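Local structure of pyridine synthase TbtD (Thermobispora bispora, 5WA4) at residues E[45-50]-E[325-330]. The protein probably catalyses the formal [4+2] aza-cycloaddition that forms the central pyridine ring during biosynthesis of the thiopeptide antibiotic thiomuracin, and binds the N-terminal leader peptide of its substrate. Residues are numbered along the deposited sequence; the frame is centred on the assembly and turned at random.
Sequences YFLRHW and LTRLGL
Strand residues 45-49 run past the C-terminal turn of helix 307-328, and the nearest CA atoms are those of Leu47 and Arg327, 6.4 Å apart. The helix ends in a Schellman motif: Gly329 takes a positive phi, a conformation that favours glycine, while Leu330 N bonds back to Leu325 O and Gly329 N, weakly, to Thr326 O. Two arginines cross the interface, one from each segment, each to a main-chain carbonyl. Arg327, with CG anti to its backbone N (chi1 -154°) and an extended chain, brings the edge of its guanidinium to the strand, where NE gives Phe46 O a bent, weak hydrogen bond (2.6 Å, 129°). Its NH2 lies over the centre of the Phe46 ring, in a cation-pi contact with CZ 4.2 Å from the ring centroid and the two planes inclined by 50°. From the strand, Arg48 extends to the helix end; NE and NH2 both donate weakly to Arg327 O, at 2.9 and 3.2 Å, while one guanidinium face covers Gly329 N. This positive group should suit the negative end of the helix dipole, and NH2 also forms a salt bridge with Asp23. Arg327 NH1 donates to Tyr144 O and NH2 bonds Thr148 OG1, both of helix 135-159. Phe46 and Arg48 also pack on Ile26; the contact ties strand 44-49, outermost in the sheet within this chain, to the end of helix 307-328, with helices 22-35 and 135-159 packed around it.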
loop_
_atom_site.group_PDB
_atom_site.type_symbol
_atom_site.label_atom_id
_atom_site.label_comp_id
_atom_site.label_asym_id
_atom_site.label_seq_id
_atom_site.Cartn_x
_atom_site.Cartn_y
_atom_site.Cartn_z
ATOM N N TYR E 45 29.391 30.930 11.646
ATOM C CA TYR E 45 28.878 30.535 10.343
ATOM C C TYR E 45 27.533 31.199 10.078
ATOM O O TYR E 45 26.876 31.713 10.998
ATOM C CB TYR E 45 28.774 28.999 10.223
ATOM C CG TYR E 45 27.616 28.322 10.943
ATOM C CD1 TYR E 45 27.710 27.969 12.287
ATOM C CD2 TYR E 45 26.451 27.976 10.263
ATOM C CE1 TYR E 45 26.656 27.314 12.945
ATOM C CE2 TYR E 45 25.394 27.317 10.914
ATOM C CZ TYR E 45 25.504 26.990 12.257
ATOM O OH TYR E 45 24.470 26.339 12.904
ATOM N N PHE E 46 27.140 31.208 8.808
ATOM C CA PHE E 46 25.876 31.808 8.410
ATOM C C PHE E 46 25.105 30.829 7.541
ATOM O O PHE E 46 25.696 29.943 6.915
ATOM C CB PHE E 46 26.097 33.156 7.675
ATOM C CG PHE E 46 27.145 33.101 6.588
ATOM C CD1 PHE E 46 26.795 32.854 5.279
ATOM C CD2 PHE E 46 28.489 33.275 6.889
ATOM C CE1 PHE E 46 27.756 32.792 4.290
ATOM C CE2 PHE E 46 29.461 33.212 5.896
ATOM C CZ PHE E 46 29.093 32.969 4.600
ATOM N N LEU E 47 23.785 30.992 7.523
ATOM C CA LEU E 47 22.915 30.250 6.621
ATOM C C LEU E 47 21.871 31.150 5.928
ATOM O O LEU E 47 21.411 32.160 6.508
ATOM C CB LEU E 47 22.184 29.147 7.389
ATOM C CG LEU E 47 23.011 28.076 8.099
ATOM C CD1 LEU E 47 22.134 27.319 9.075
ATOM C CD2 LEU E 47 23.670 27.137 7.098
ATOM N N ARG E 48 21.477 30.774 4.709
ATOM C CA ARG E 48 20.315 31.398 4.077
ATOM C C ARG E 48 19.040 30.674 4.455
ATOM O O ARG E 48 19.046 29.456 4.623
ATOM C CB ARG E 48 20.438 31.397 2.559
ATOM C CG ARG E 48 21.784 31.778 2.068
ATOM C CD ARG E 48 21.894 31.499 0.617
ATOM N NE ARG E 48 23.226 31.829 0.124
ATOM C CZ ARG E 48 23.464 32.430 -1.038
ATOM N NH1 ARG E 48 22.451 32.810 -1.791
ATOM N NH2 ARG E 48 24.711 32.670 -1.441
ATOM N N HIS E 49 17.951 31.421 4.564
ATOM C CA HIS E 49 16.624 30.851 4.753
ATOM C C HIS E 49 15.513 31.790 4.210
ATOM O O HIS E 49 15.715 33.003 4.083
ATOM C CB HIS E 49 16.363 30.556 6.233
ATOM C CG HIS E 49 15.276 29.554 6.456
ATOM N ND1 HIS E 49 13.961 29.914 6.653
ATOM C CD2 HIS E 49 15.305 28.199 6.490
ATOM C CE1 HIS E 49 13.226 28.824 6.807
ATOM N NE2 HIS E 49 14.019 27.770 6.715
ATOM N N TRP E 50 14.338 31.200 3.957
ATOM C CA TRP E 50 13.196 31.823 3.304
ATOM C C TRP E 50 12.152 32.458 4.209
ATOM O O TRP E 50 11.377 33.303 3.763
ATOM C CB TRP E 50 12.474 30.789 2.436
ATOM C CG TRP E 50 12.092 29.515 3.152
ATOM C CD1 TRP E 50 12.827 28.373 3.223
ATOM C CD2 TRP E 50 10.878 29.255 3.897
ATOM N NE1 TRP E 50 12.166 27.422 3.956
ATOM C CE2 TRP E 50 10.977 27.927 4.383
ATOM C CE3 TRP E 50 9.738 30.008 4.197
ATOM C CZ2 TRP E 50 9.965 27.340 5.158
ATOM C CZ3 TRP E 50 8.735 29.418 4.965
ATOM C CH2 TRP E 50 8.858 28.095 5.435
ATOM N N LEU E 325 26.479 23.705 -1.188
ATOM C CA LEU E 325 26.033 24.262 -2.457
ATOM C C LEU E 325 24.762 25.111 -2.266
ATOM O O LEU E 325 24.650 26.180 -2.850
ATOM C CB LEU E 325 25.783 23.156 -3.488
ATOM C CG LEU E 325 26.924 22.167 -3.702
ATOM C CD1 LEU E 325 26.562 21.066 -4.683
ATOM C CD2 LEU E 325 28.207 22.858 -4.121
ATOM N N THR E 326 23.820 24.665 -1.442
ATOM C CA THR E 326 22.670 25.516 -1.140
ATOM C C THR E 326 23.144 26.817 -0.466
ATOM O O THR E 326 22.543 27.881 -0.643
ATOM C CB THR E 326 21.607 24.779 -0.254
ATOM O OG1 THR E 326 20.767 23.974 -1.088
ATOM C CG2 THR E 326 20.717 25.767 0.526
ATOM N N ARG E 327 24.242 26.749 0.276
ATOM C CA ARG E 327 24.753 27.948 0.944
ATOM C C ARG E 327 25.431 28.878 -0.081
ATOM O O ARG E 327 25.561 30.083 0.149
ATOM C CB ARG E 327 25.735 27.563 2.043
ATOM C CG ARG E 327 25.862 28.545 3.164
ATOM C CD ARG E 327 26.897 28.002 4.120
ATOM N NE ARG E 327 27.297 28.959 5.139
ATOM C CZ ARG E 327 28.463 28.900 5.773
ATOM N NH1 ARG E 327 29.325 27.936 5.470
ATOM N NH2 ARG E 327 28.772 29.802 6.697
ATOM N N LEU E 328 25.863 28.302 -1.204
ATOM C CA LEU E 328 26.483 29.064 -2.289
ATOM C C LEU E 328 25.444 29.757 -3.185
ATOM O O LEU E 328 25.791 30.638 -3.971
ATOM C CB LEU E 328 27.369 28.165 -3.158
ATOM C CG LEU E 328 28.547 27.432 -2.510
ATOM C CD1 LEU E 328 29.369 26.699 -3.560
ATOM C CD2 LEU E 328 29.422 28.379 -1.719
ATOM N N GLY E 329 24.182 29.349 -3.082
ATOM C CA GLY E 329 23.133 29.925 -3.894
ATOM C C GLY E 329 22.480 28.951 -4.862
ATOM O O GLY E 329 21.440 29.268 -5.443
ATOM N N LEU E 330 23.077 27.776 -5.047
ATOM C CA LEU E 330 22.552 26.751 -5.963
ATOM C C LEU E 330 21.104 26.404 -5.657
ATOM O O LEU E 330 20.722 26.247 -4.498
ATOM C CB LEU E 330 23.397 25.475 -5.904
ATOM C CG LEU E 330 23.466 24.700 -7.215
ATOM C CD1 LEU E 330 24.299 25.493 -8.224
ATOM C CD2 LEU E 330 24.066 23.317 -7.028
#